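Side-chain contacts in predicted protein (Phaeodactylum tricornutum CCAP 1055/1, PDB 5Z5M), which probably converts 5-hydroxyisourate to (S)-allantoin by hydrolysis and stereoselective decarboxylation, completing the degradation of urate: residues G144-V147 / Q153-M156; I165-L170 / G274-D279; E197-H202 / G250-S255; L203-L206 / E210-G213; K236-G241 / D280-P285. One frame throughout, in Å; residues are numbered along the deposited sequence.

The five contacts illustrate how chemistry follows place in a two-domain protein. Contact 1, buried in the helical decarboxylase part, is a single salt bridge between consecutive helices. Contact 2 uses the second, helix 151-173, and joins it to the transthyretin-like part through one partly buried indole. Contacts 3 and 4 share strand 200-207: its start and the residues just before it meet a short helix through a salt bridge, a methionine methyl and waters, while its far end forms one antiparallel backbone pair and an arginine-to-carbonyl bond in a hairpin with exposed edges. Contact 5 is buried and mostly aromatic; G241 pairs with I275 of contact 2, and E237 receives a weak bond from R205 of contact 4.

Contact 1: G144-V147 / Q153-M156; sequences GGRV and QEFM
OE1 of E154 is gripped by R146 and by the hydroxyl of Y119, a buried carboxylate oxygen held between two side chains at the junction of two consecutive helices, 136-146 and 151-173, in the decarboxylase domain. R146 belongs to the first; a short connection then leads to the second, which brings E154 back to face it. The stronger arginine bond comes from NE of R146, 2.8 Å from OE1 of E154 and nearly straight, with an N-H...O angle of 164°. OE1 lies at the edge of the guanidinium, near its plane, and is met on its syn side, 21° out of the carboxylate plane. NH2 of R146 adds a weak second bond, 3.3 Å from the same OE1 of E154, and also bonds to the carbonyl of I128.

The two side chains cross at about a right angle. The arginine bends at chi3 (52°), which swings NE and the guanidinium toward the glutamate. E154 itself is folded at chi2, bringing its carboxylate back beside the arginine's aliphatic stem. Its other oxygen, OE2, bonds to ND1 of H149 within the connection, so both oxygens are held, which probably restricts the carboxylate's rotation. A254 of the third subunit packs against R146. Behind NE along the arginine stem, CG of R146 lies 3.4 Å from OE2 of E154.

Contact 2: I165-L170 / G274-D279; sequences IAWMRL and GIDNPD
W167 reaches out from its helix to the D276-P278 loop, and nearly all of the contact is made by its indole. The bond from CA to CB already points at the loop, and CG, trans to the backbone nitrogen (chi1 177°), carries the ring out to it. Along the pyrrole edge, CD1 is the first atom to meet the loop, 3.6 Å from OD2 of D276. NE1 follows and gives the hydrogen bond of the contact, to the backbone O of D276 at 3.0 Å. That oxygen lies practically in the indole plane, while the donor is tilted 30° from the carbonyl plane. On the benzo ring, CZ2 comes to 3.6 Å from CG of N277 and to 4.2 Å from CD of P278. CH2 ends the series 3.8 Å from OD1 of N277, whose amide is turned well away from the ring plane.

The loop is itself stiffened: OD1 of N277 accepts from the backbone N of D279 at 2.9 Å in an Asx turn, and ND2 bonds to S50. OD1 of D276 turns to the backbone of Q263 in the third subunit. The indole thus projects from helix 151-173, with I49 and A53 of helix 49-61 against it, and meets the loop running on from strand 268-275, joining the decarboxylase helices to the transthyretin-like domain.

Contact 3: E197-H202 / G250-S255; sequences EKMRIH and GEYFAS
R200 and E251 set their flat ends almost in one plane, only 6° apart, although their chains cross obliquely. The pairing is two-pronged. NE of R200 gives a nearly straight bond (171°) to the syn lone pair of OE1 of E251 at 2.8 Å, and NH2 faces OE2 in a second bond modelled so short that its length is doubtful. The arginine bends at chi3 to present this NE edge, whereas the glutamate is extended beyond CG. A water adds a third link, bonded at 2.9 Å to the backbone N of R200 and at 2.9 Å to OE1 of E251. Were R200 a leucine, the E251 carboxylate would probably lose its charged mate and be held less firmly in its plane, with the bridging water as its remaining link to the 197-202 segment. F248 makes a cation-pi contact with R200.

M199 meets Y252 at about a right angle: its terminal CE lies 3.7 Å from CB of Y252, near the root of the ring. Farther out, the backbone O of E197 stands at the ring's edge, 3.6 Å from CD1 of Y252, while the hydroxyl bonds to D189. A second water joins that same O of E197 to OG of S255. H137 of the third subunit packs on both R200 and E251. A short helix after strand 241-248, laid against the start of another strand, is the helical element characteristic of the transthyretin fold.

Contact 4: L203-L206 / E210-G213; sequences LHRL and EMAG
R205 gives up more surface here than any other residue, and does so through both its backbone and its side chain. Its N donates to O of G213 at 2.9 Å, and its O accepts from N of G213 at 3.0 Å, the two bonds of an antiparallel hydrogen-bonded pair. G213, second in buried area, has backbone angles (phi 137°) at which a CB would be jammed against the preceding carbonyl oxygen, a conformation that by itself calls for glycine.

M211 comes third. Its CB packs 3.7 Å from CD of R205, and the two side chains run side by side in the same direction. With CG trans to its backbone N (chi1 -173°) and a bend at chi3, R205 brings NH1 to the backbone O of M211 at 2.8 Å, the acceptor lying close to the guanidinium plane. Its NE bonds to the hydroxyl of Y243, and NH2 makes a weak bond to the E237 carbonyl; the arginine thereby ties the loop to the adjoining strand and turn. A212 adds a short approach of its CA to the R205 carbonyl. The whole is a β-hairpin connection, linking strands 200-207 and 213-219 in the antiparallel sheet of the transthyretin-like domain.

Contact 5: K236-G241 / D280-P285; sequences KEFTVG and DHYHVP
F238 and Y282 make the tight side of this contact, meeting through CZ of F238. This atom comes 3.5 Å from CD1 of Y282, which lies near the plane of the phenylalanine ring and off its edge. The centroids are 5.7 Å apart and the planes inclined at 59°, an oblique aromatic pair. Close beside it, CE2 of F238 comes to 3.2 Å from the backbone O of D280, so the end of the phenyl group rests against the backbone just before the strand as well as against the strand's aromatic side chain.

F238 is the centre of an inverse gamma turn, in which the N of T239 makes a weak bond to the O of E237. From this turn, CG stands opposite the backbone N (chi1 -176°), and the ring is directed inward. There it meets L183 and I275, residues of different sheets, and Y282 touches both of them too: the interior of the transthyretin-like β-sandwich. With a serine in place of the phenylalanine F238, a gap is likely to open between L183, I275 and Y282, leaving the tyrosine ring less firmly seated. The hydroxyl of Y282 bonds to the backbone N of D276, and R297 makes a cation-pi contact with its ring.

The loose side belongs to D280. It is partly exposed, and its carboxylate leads away from F238, so that it touches the ring with its backbone while its OD2 makes a long, weak ion pair with NH1 of R297.

Contact 1: G144-V147 / Q153-M156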
# COMPACT_ATOMS: atom_id res chain seq x y z
N GLY A 144 1.93 -20.35 22.86
CA GLY A 144 0.99 -19.54 23.62
C GLY A 144 -0.27 -19.23 22.84
O GLY A 144 -1.37 -19.19 23.40
N GLY A 145 -0.12 -19.02 21.54
CA GLY A 145 -1.25 -18.70 20.69
C GLY A 145 -2.04 -19.93 20.27
O GLY A 145 -3.26 -19.97 20.40
N ARG A 146 -1.33 -20.93 19.76
CA ARG A 146 -1.99 -22.09 19.17
C ARG A 146 -2.64 -23.01 20.20
O ARG A 146 -3.48 -23.84 19.87
CB ARG A 146 -0.98 -22.87 18.31
CG ARG A 146 -0.68 -22.15 16.98
CD ARG A 146 0.54 -22.72 16.26
NE ARG A 146 0.48 -24.16 16.09
CZ ARG A 146 1.49 -24.91 15.66
NH1 ARG A 146 2.65 -24.34 15.34
NH2 ARG A 146 1.35 -26.22 15.54
N VAL A 147 -2.30 -22.84 21.48
CA VAL A 147 -2.95 -23.64 22.50
C VAL A 147 -4.38 -23.15 22.71
O VAL A 147 -5.21 -23.85 23.28
CB VAL A 147 -2.17 -23.62 23.83
CG1 VAL A 147 -2.30 -22.26 24.50
CG2 VAL A 147 -2.63 -24.73 24.75
N GLN A 153 -8.63 -26.79 13.83
CA GLN A 153 -7.78 -25.76 13.26
C GLN A 153 -6.33 -26.19 13.38
O GLN A 153 -5.55 -26.05 12.44
CB GLN A 153 -7.98 -24.40 13.93
CG GLN A 153 -7.10 -23.32 13.31
CD GLN A 153 -7.26 -21.95 13.95
OE1 GLN A 153 -8.16 -21.73 14.76
NE2 GLN A 153 -6.37 -21.03 13.60
N GLU A 154 -5.96 -26.71 14.54
CA GLU A 154 -4.58 -27.10 14.79
C GLU A 154 -4.15 -28.31 13.97
O GLU A 154 -2.97 -28.48 13.68
CB GLU A 154 -4.36 -27.38 16.28
CG GLU A 154 -4.06 -26.11 17.05
CD GLU A 154 -2.97 -25.28 16.37
OE1 GLU A 154 -1.82 -25.76 16.30
OE2 GLU A 154 -3.26 -24.16 15.91
N PHE A 155 -5.11 -29.16 13.61
CA PHE A 155 -4.82 -30.31 12.76
C PHE A 155 -4.32 -29.83 11.40
O PHE A 155 -3.36 -30.37 10.85
CB PHE A 155 -6.06 -31.20 12.61
CG PHE A 155 -5.82 -32.47 11.85
CD1 PHE A 155 -5.19 -33.55 12.46
CD2 PHE A 155 -6.23 -32.61 10.54
CE1 PHE A 155 -4.96 -34.72 11.76
CE2 PHE A 155 -6.02 -33.78 9.84
CZ PHE A 155 -5.38 -34.84 10.45
N MET A 156 -4.98 -28.81 10.86
CA MET A 156 -4.56 -28.15 9.62
C MET A 156 -3.20 -27.47 9.75
O MET A 156 -2.36 -27.57 8.86
CB MET A 156 -5.60 -27.12 9.19
CG MET A 156 -6.82 -27.73 8.56
SD MET A 156 -6.32 -28.62 7.08
CE MET A 156 -5.52 -27.31 6.16

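Contact 2: I165-L170 / G274-D279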
# COMPACT_ATOMS: atom_id res chain seq x y z
N ILE A 165 8.57 -28.96 7.13
CA ILE A 165 9.72 -29.72 7.61
C ILE A 165 10.23 -30.67 6.52
O ILE A 165 11.43 -30.84 6.35
CB ILE A 165 9.36 -30.50 8.89
CG1 ILE A 165 9.19 -29.52 10.05
CG2 ILE A 165 10.43 -31.52 9.23
CD1 ILE A 165 8.50 -30.09 11.25
N ALA A 166 9.30 -31.25 5.77
CA ALA A 166 9.66 -32.12 4.66
C ALA A 166 10.47 -31.36 3.63
O ALA A 166 11.47 -31.86 3.11
CB ALA A 166 8.41 -32.71 4.03
N TRP A 167 10.04 -30.13 3.35
CA TRP A 167 10.73 -29.26 2.40
C TRP A 167 12.14 -28.95 2.88
O TRP A 167 13.09 -28.98 2.10
CB TRP A 167 9.92 -27.97 2.21
CG TRP A 167 10.54 -26.94 1.31
CD1 TRP A 167 10.90 -25.68 1.66
CD2 TRP A 167 10.85 -27.09 -0.08
NE1 TRP A 167 11.43 -25.02 0.57
CE2 TRP A 167 11.40 -25.86 -0.51
CE3 TRP A 167 10.72 -28.13 -1.00
CZ2 TRP A 167 11.82 -25.66 -1.82
CZ3 TRP A 167 11.13 -27.92 -2.31
CH2 TRP A 167 11.68 -26.70 -2.71
N MET A 168 12.29 -28.68 4.18
CA MET A 168 13.60 -28.41 4.76
C MET A 168 14.53 -29.61 4.64
O MET A 168 15.72 -29.46 4.39
CB MET A 168 13.48 -27.99 6.23
CG MET A 168 12.80 -26.65 6.43
SD MET A 168 12.63 -26.24 8.18
CE MET A 168 11.67 -24.73 8.06
N ARG A 169 13.99 -30.81 4.82
CA ARG A 169 14.81 -32.01 4.74
C ARG A 169 15.23 -32.32 3.30
O ARG A 169 16.36 -32.73 3.06
CB ARG A 169 14.06 -33.20 5.33
CG ARG A 169 13.94 -33.14 6.84
CD ARG A 169 13.01 -34.22 7.35
NE ARG A 169 12.95 -34.25 8.80
CZ ARG A 169 12.04 -34.92 9.50
NH1 ARG A 169 11.10 -35.62 8.87
NH2 ARG A 169 12.06 -34.89 10.82
N LEU A 170 14.31 -32.10 2.36
CA LEU A 170 14.61 -32.29 0.94
C LEU A 170 15.73 -31.35 0.50
O LEU A 170 16.63 -31.75 -0.24
CB LEU A 170 13.36 -32.04 0.08
CG LEU A 170 12.32 -33.16 0.00
CD1 LEU A 170 11.04 -32.64 -0.63
CD2 LEU A 170 12.87 -34.35 -0.79
N GLY A 274 12.98 -13.06 3.15
CA GLY A 274 13.48 -14.42 3.06
C GLY A 274 13.17 -15.05 1.72
O GLY A 274 12.13 -14.77 1.12
N ILE A 275 14.09 -15.88 1.24
CA ILE A 275 13.89 -16.70 0.05
C ILE A 275 13.78 -18.17 0.46
O ILE A 275 14.67 -18.70 1.11
CB ILE A 275 15.02 -16.52 -0.97
CG1 ILE A 275 14.96 -15.11 -1.57
CG2 ILE A 275 14.92 -17.58 -2.08
CD1 ILE A 275 16.21 -14.72 -2.32
N ASP A 276 12.68 -18.81 0.09
CA ASP A 276 12.40 -20.16 0.58
C ASP A 276 12.56 -21.25 -0.48
O ASP A 276 12.68 -22.43 -0.15
CB ASP A 276 10.98 -20.21 1.15
CG ASP A 276 10.65 -21.55 1.79
OD1 ASP A 276 11.31 -21.91 2.80
OD2 ASP A 276 9.75 -22.25 1.29
N ASN A 277 12.56 -20.88 -1.76
CA ASN A 277 12.57 -21.88 -2.83
C ASN A 277 13.47 -21.46 -4.00
O ASN A 277 13.16 -20.53 -4.73
CB ASN A 277 11.13 -22.12 -3.33
CG ASN A 277 11.04 -23.23 -4.38
OD1 ASN A 277 12.03 -23.63 -4.98
ND2 ASN A 277 9.83 -23.73 -4.61
N PRO A 278 14.58 -22.19 -4.18
CA PRO A 278 15.60 -21.85 -5.19
C PRO A 278 15.13 -22.04 -6.64
O PRO A 278 15.84 -21.59 -7.54
CB PRO A 278 16.75 -22.79 -4.85
CG PRO A 278 16.13 -23.94 -4.14
CD PRO A 278 14.94 -23.39 -3.41
N ASP A 279 14.00 -22.70 -6.84
CA ASP A 279 13.39 -22.87 -8.16
C ASP A 279 12.62 -21.63 -8.63
O ASP A 279 12.43 -21.44 -9.84
CB ASP A 279 12.42 -24.06 -8.18
CG ASP A 279 13.12 -25.40 -8.13
OD1 ASP A 279 14.24 -25.52 -8.68
OD2 ASP A 279 12.53 -26.34 -7.56

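Contact 3: E197-H202 / G250-S255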
# COMPACT_ATOMS: atom_id res chain seq x y z
N GLU A 197 14.46 6.06 -11.82
CA GLU A 197 15.70 5.78 -12.54
C GLU A 197 16.93 6.26 -11.78
O GLU A 197 16.88 7.26 -11.05
CB GLU A 197 15.67 6.42 -13.93
CG GLU A 197 15.57 7.93 -13.93
CD GLU A 197 15.58 8.52 -15.32
OE1 GLU A 197 16.56 8.30 -16.06
OE2 GLU A 197 14.60 9.21 -15.69
N LYS A 198 18.03 5.53 -11.95
CA LYS A 198 19.34 5.86 -11.39
C LYS A 198 19.39 5.80 -9.85
O LYS A 198 20.19 6.50 -9.23
CB LYS A 198 19.78 7.25 -11.87
CG LYS A 198 19.77 7.42 -13.39
CD LYS A 198 20.38 8.76 -13.81
CE LYS A 198 19.34 9.69 -14.43
NZ LYS A 198 19.09 9.39 -15.87
N MET A 199 18.55 4.96 -9.24
CA MET A 199 18.61 4.78 -7.79
C MET A 199 19.62 3.69 -7.44
O MET A 199 19.57 2.60 -8.02
CB MET A 199 17.23 4.41 -7.22
CG MET A 199 17.20 4.29 -5.69
SD MET A 199 15.62 3.75 -4.98
CE MET A 199 14.56 5.14 -5.36
N ARG A 200 20.54 3.98 -6.52
CA ARG A 200 21.49 2.97 -6.05
C ARG A 200 20.78 1.99 -5.13
O ARG A 200 19.97 2.38 -4.30
CB ARG A 200 22.67 3.59 -5.30
CG ARG A 200 23.59 4.45 -6.14
CD ARG A 200 24.84 4.84 -5.35
NE ARG A 200 24.53 5.42 -4.04
CZ ARG A 200 25.12 5.06 -2.90
NH1 ARG A 200 26.07 4.12 -2.91
NH2 ARG A 200 24.77 5.63 -1.76
N ILE A 201 21.11 0.72 -5.28
CA ILE A 201 20.50 -0.36 -4.51
C ILE A 201 21.57 -1.38 -4.15
O ILE A 201 22.25 -1.90 -5.03
CB ILE A 201 19.38 -1.06 -5.29
CG1 ILE A 201 18.26 -0.09 -5.68
CG2 ILE A 201 18.81 -2.21 -4.45
CD1 ILE A 201 17.20 -0.71 -6.59
N HIS A 202 21.73 -1.66 -2.86
CA HIS A 202 22.63 -2.72 -2.43
C HIS A 202 21.83 -3.94 -1.95
O HIS A 202 20.66 -3.82 -1.59
CB HIS A 202 23.56 -2.23 -1.32
CG HIS A 202 24.50 -1.15 -1.77
ND1 HIS A 202 25.38 -0.52 -0.91
CD2 HIS A 202 24.70 -0.60 -2.98
CE1 HIS A 202 26.07 0.38 -1.58
NE2 HIS A 202 25.68 0.36 -2.84
N GLY A 250 16.93 8.68 -0.71
CA GLY A 250 17.26 10.07 -0.47
C GLY A 250 17.98 10.71 -1.64
O GLY A 250 17.64 11.82 -2.05
N GLU A 251 18.96 10.00 -2.19
CA GLU A 251 19.68 10.47 -3.37
C GLU A 251 18.74 10.61 -4.57
O GLU A 251 18.88 11.55 -5.35
CB GLU A 251 20.83 9.53 -3.73
CG GLU A 251 21.72 9.17 -2.57
CD GLU A 251 22.68 8.04 -2.90
OE1 GLU A 251 22.71 7.59 -4.07
OE2 GLU A 251 23.40 7.60 -1.98
N TYR A 252 17.81 9.67 -4.72
CA TYR A 252 16.87 9.73 -5.84
C TYR A 252 15.95 10.95 -5.72
O TYR A 252 15.76 11.69 -6.69
CB TYR A 252 16.03 8.44 -5.93
CG TYR A 252 14.86 8.58 -6.87
CD1 TYR A 252 15.04 8.55 -8.25
CD2 TYR A 252 13.57 8.78 -6.38
CE1 TYR A 252 13.97 8.71 -9.11
CE2 TYR A 252 12.50 8.94 -7.24
CZ TYR A 252 12.70 8.91 -8.60
OH TYR A 252 11.64 9.06 -9.46
N PHE A 253 15.38 11.17 -4.54
CA PHE A 253 14.49 12.32 -4.38
C PHE A 253 15.24 13.64 -4.59
O PHE A 253 14.69 14.59 -5.15
CB PHE A 253 13.81 12.28 -3.01
CG PHE A 253 12.87 11.13 -2.86
CD1 PHE A 253 11.97 10.82 -3.86
CD2 PHE A 253 12.90 10.33 -1.73
CE1 PHE A 253 11.11 9.75 -3.74
CE2 PHE A 253 12.04 9.26 -1.60
CZ PHE A 253 11.15 8.97 -2.61
N ALA A 254 16.49 13.69 -4.17
CA ALA A 254 17.31 14.90 -4.35
C ALA A 254 17.60 15.17 -5.82
O ALA A 254 17.74 16.32 -6.23
CB ALA A 254 18.61 14.79 -3.56
N SER A 255 17.69 14.10 -6.62
CA SER A 255 17.97 14.25 -8.04
C SER A 255 16.77 14.84 -8.77
O SER A 255 16.90 15.40 -9.85
CB SER A 255 18.35 12.90 -8.67
OG SER A 255 17.23 12.03 -8.78
O HOH W 1 13.01 8.79 -12.41
O HOH W 2 17.20 10.00 -10.88
O HOH W 3 20.18 6.51 -5.10

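Contact 4: L203-L206 / E210-G213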
# COMPACT_ATOMS: atom_id res chain seq x y z
N LEU A 203 22.48 -5.10 -1.97
CA LEU A 203 21.88 -6.35 -1.53
C LEU A 203 22.87 -7.13 -0.67
O LEU A 203 23.99 -7.41 -1.11
CB LEU A 203 21.43 -7.20 -2.73
CG LEU A 203 20.72 -8.51 -2.40
CD1 LEU A 203 19.46 -8.27 -1.56
CD2 LEU A 203 20.38 -9.30 -3.68
N HIS A 204 22.45 -7.46 0.54
CA HIS A 204 23.23 -8.32 1.43
C HIS A 204 22.50 -9.62 1.70
O HIS A 204 21.28 -9.65 1.75
CB HIS A 204 23.50 -7.64 2.77
CG HIS A 204 24.50 -6.54 2.70
ND1 HIS A 204 24.19 -5.29 2.18
CD2 HIS A 204 25.80 -6.48 3.07
CE1 HIS A 204 25.26 -4.52 2.25
NE2 HIS A 204 26.25 -5.21 2.78
N ARG A 205 23.26 -10.70 1.88
CA ARG A 205 22.72 -11.92 2.47
C ARG A 205 23.00 -11.91 3.97
O ARG A 205 24.14 -11.74 4.39
CB ARG A 205 23.32 -13.17 1.83
CG ARG A 205 22.65 -14.47 2.30
CD ARG A 205 23.31 -15.71 1.69
NE ARG A 205 23.08 -15.81 0.25
CZ ARG A 205 24.00 -15.59 -0.68
NH1 ARG A 205 25.24 -15.27 -0.33
NH2 ARG A 205 23.69 -15.71 -1.96
N LEU A 206 21.96 -12.08 4.78
CA LEU A 206 22.11 -12.01 6.23
C LEU A 206 22.26 -13.38 6.86
O LEU A 206 22.89 -13.53 7.90
CB LEU A 206 20.92 -11.29 6.86
CG LEU A 206 20.63 -9.86 6.41
CD1 LEU A 206 19.61 -9.20 7.33
CD2 LEU A 206 21.90 -9.03 6.33
N GLU A 210 27.19 -18.56 7.04
CA GLU A 210 28.30 -19.03 6.22
C GLU A 210 28.38 -18.32 4.86
O GLU A 210 29.45 -18.21 4.28
CB GLU A 210 28.19 -20.54 5.98
CG GLU A 210 27.87 -21.35 7.22
CD GLU A 210 26.38 -21.47 7.47
OE1 GLU A 210 25.67 -21.94 6.55
OE2 GLU A 210 25.93 -21.10 8.57
N MET A 211 27.24 -17.86 4.37
CA MET A 211 27.19 -17.23 3.05
C MET A 211 26.85 -15.75 3.12
O MET A 211 26.61 -15.10 2.10
CB MET A 211 26.17 -17.95 2.17
CG MET A 211 26.56 -19.37 1.81
SD MET A 211 28.13 -19.43 0.93
CE MET A 211 27.71 -18.57 -0.58
N ALA A 212 26.84 -15.21 4.34
CA ALA A 212 26.47 -13.82 4.57
C ALA A 212 27.47 -12.85 3.95
O ALA A 212 28.64 -13.18 3.74
CB ALA A 212 26.33 -13.56 6.05
N GLY A 213 27.00 -11.64 3.65
CA GLY A 213 27.86 -10.59 3.12
C GLY A 213 27.22 -9.83 1.98
O GLY A 213 26.10 -10.12 1.58

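Contact 5: K236-G241 / D280-P285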
# COMPACT_ATOMS: atom_id res chain seq x y z
N LYS A 236 23.64 -21.38 -7.44
CA LYS A 236 24.87 -21.05 -6.73
C LYS A 236 24.81 -19.71 -5.99
O LYS A 236 25.53 -19.52 -5.01
CB LYS A 236 26.06 -21.05 -7.69
CG LYS A 236 26.84 -22.36 -7.67
CD LYS A 236 27.88 -22.41 -8.78
CE LYS A 236 27.23 -22.53 -10.14
NZ LYS A 236 27.67 -23.75 -10.87
N GLU A 237 23.96 -18.80 -6.44
CA GLU A 237 23.84 -17.51 -5.75
C GLU A 237 22.42 -17.21 -5.28
O GLU A 237 22.24 -16.58 -4.24
CB GLU A 237 24.35 -16.38 -6.65
CG GLU A 237 23.65 -16.24 -7.98
CD GLU A 237 24.36 -15.28 -8.92
OE1 GLU A 237 23.68 -14.57 -9.68
OE2 GLU A 237 25.61 -15.25 -8.89
N PHE A 238 21.41 -17.65 -6.03
CA PHE A 238 20.03 -17.52 -5.58
C PHE A 238 19.72 -18.67 -4.63
O PHE A 238 19.15 -19.69 -5.04
CB PHE A 238 19.05 -17.51 -6.77
CG PHE A 238 17.61 -17.29 -6.38
CD1 PHE A 238 17.16 -16.04 -5.99
CD2 PHE A 238 16.69 -18.33 -6.41
CE1 PHE A 238 15.83 -15.83 -5.63
CE2 PHE A 238 15.37 -18.14 -6.06
CZ PHE A 238 14.94 -16.88 -5.68
N THR A 239 20.10 -18.51 -3.37
CA THR A 239 20.02 -19.59 -2.40
C THR A 239 19.05 -19.27 -1.25
O THR A 239 18.86 -18.10 -0.92
CB THR A 239 21.40 -19.91 -1.80
OG1 THR A 239 21.94 -18.72 -1.20
CG2 THR A 239 22.35 -20.39 -2.89
N VAL A 240 18.46 -20.31 -0.67
CA VAL A 240 17.58 -20.15 0.48
C VAL A 240 18.29 -19.40 1.61
O VAL A 240 19.44 -19.70 1.93
CB VAL A 240 17.08 -21.52 0.99
CG1 VAL A 240 16.34 -21.38 2.32
CG2 VAL A 240 16.19 -22.18 -0.06
N GLY A 241 17.61 -18.42 2.19
CA GLY A 241 18.17 -17.65 3.29
C GLY A 241 17.50 -16.31 3.48
O GLY A 241 16.48 -16.02 2.86
N ASP A 280 12.16 -20.83 -7.68
CA ASP A 280 11.18 -19.78 -7.98
C ASP A 280 11.77 -18.47 -8.47
O ASP A 280 12.92 -18.14 -8.18
CB ASP A 280 10.33 -19.48 -6.74
CG ASP A 280 9.28 -20.54 -6.47
OD1 ASP A 280 9.05 -21.39 -7.35
OD2 ASP A 280 8.68 -20.51 -5.37
N HIS A 281 10.96 -17.72 -9.21
CA HIS A 281 11.25 -16.33 -9.52
C HIS A 281 10.69 -15.44 -8.41
O HIS A 281 9.47 -15.37 -8.21
CB HIS A 281 10.66 -15.93 -10.87
CG HIS A 281 10.79 -14.47 -11.18
ND1 HIS A 281 10.03 -13.84 -12.14
CD2 HIS A 281 11.58 -13.51 -10.65
CE1 HIS A 281 10.35 -12.56 -12.19
NE2 HIS A 281 11.29 -12.33 -11.29
N TYR A 282 11.57 -14.80 -7.66
CA TYR A 282 11.15 -13.86 -6.63
C TYR A 282 11.28 -12.45 -7.18
O TYR A 282 12.35 -12.04 -7.61
CB TYR A 282 11.98 -14.00 -5.36
CG TYR A 282 11.56 -15.11 -4.42
CD1 TYR A 282 11.57 -16.44 -4.82
CD2 TYR A 282 11.17 -14.82 -3.12
CE1 TYR A 282 11.20 -17.45 -3.95
CE2 TYR A 282 10.80 -15.82 -2.24
CZ TYR A 282 10.81 -17.13 -2.66
OH TYR A 282 10.44 -18.13 -1.79
N HIS A 283 10.18 -11.71 -7.17
CA HIS A 283 10.21 -10.31 -7.55
C HIS A 283 9.89 -9.47 -6.31
O HIS A 283 8.76 -9.49 -5.83
CB HIS A 283 9.23 -10.02 -8.68
CG HIS A 283 9.22 -8.59 -9.12
ND1 HIS A 283 10.24 -8.04 -9.87
CD2 HIS A 283 8.33 -7.59 -8.89
CE1 HIS A 283 9.97 -6.76 -10.10
NE2 HIS A 283 8.82 -6.47 -9.52
N VAL A 284 10.88 -8.77 -5.78
CA VAL A 284 10.69 -8.02 -4.54
C VAL A 284 10.94 -6.54 -4.80
O VAL A 284 12.06 -6.06 -4.65
CB VAL A 284 11.61 -8.54 -3.42
CG1 VAL A 284 11.38 -7.76 -2.11
CG2 VAL A 284 11.38 -10.02 -3.21
N PRO A 285 9.88 -5.82 -5.21
CA PRO A 285 9.96 -4.42 -5.61
C PRO A 285 9.79 -3.43 -4.46
O PRO A 285 9.50 -3.83 -3.32
CB PRO A 285 8.78 -4.29 -6.58
CG PRO A 285 7.76 -5.21 -6.01
CD PRO A 285 8.52 -6.35 -5.36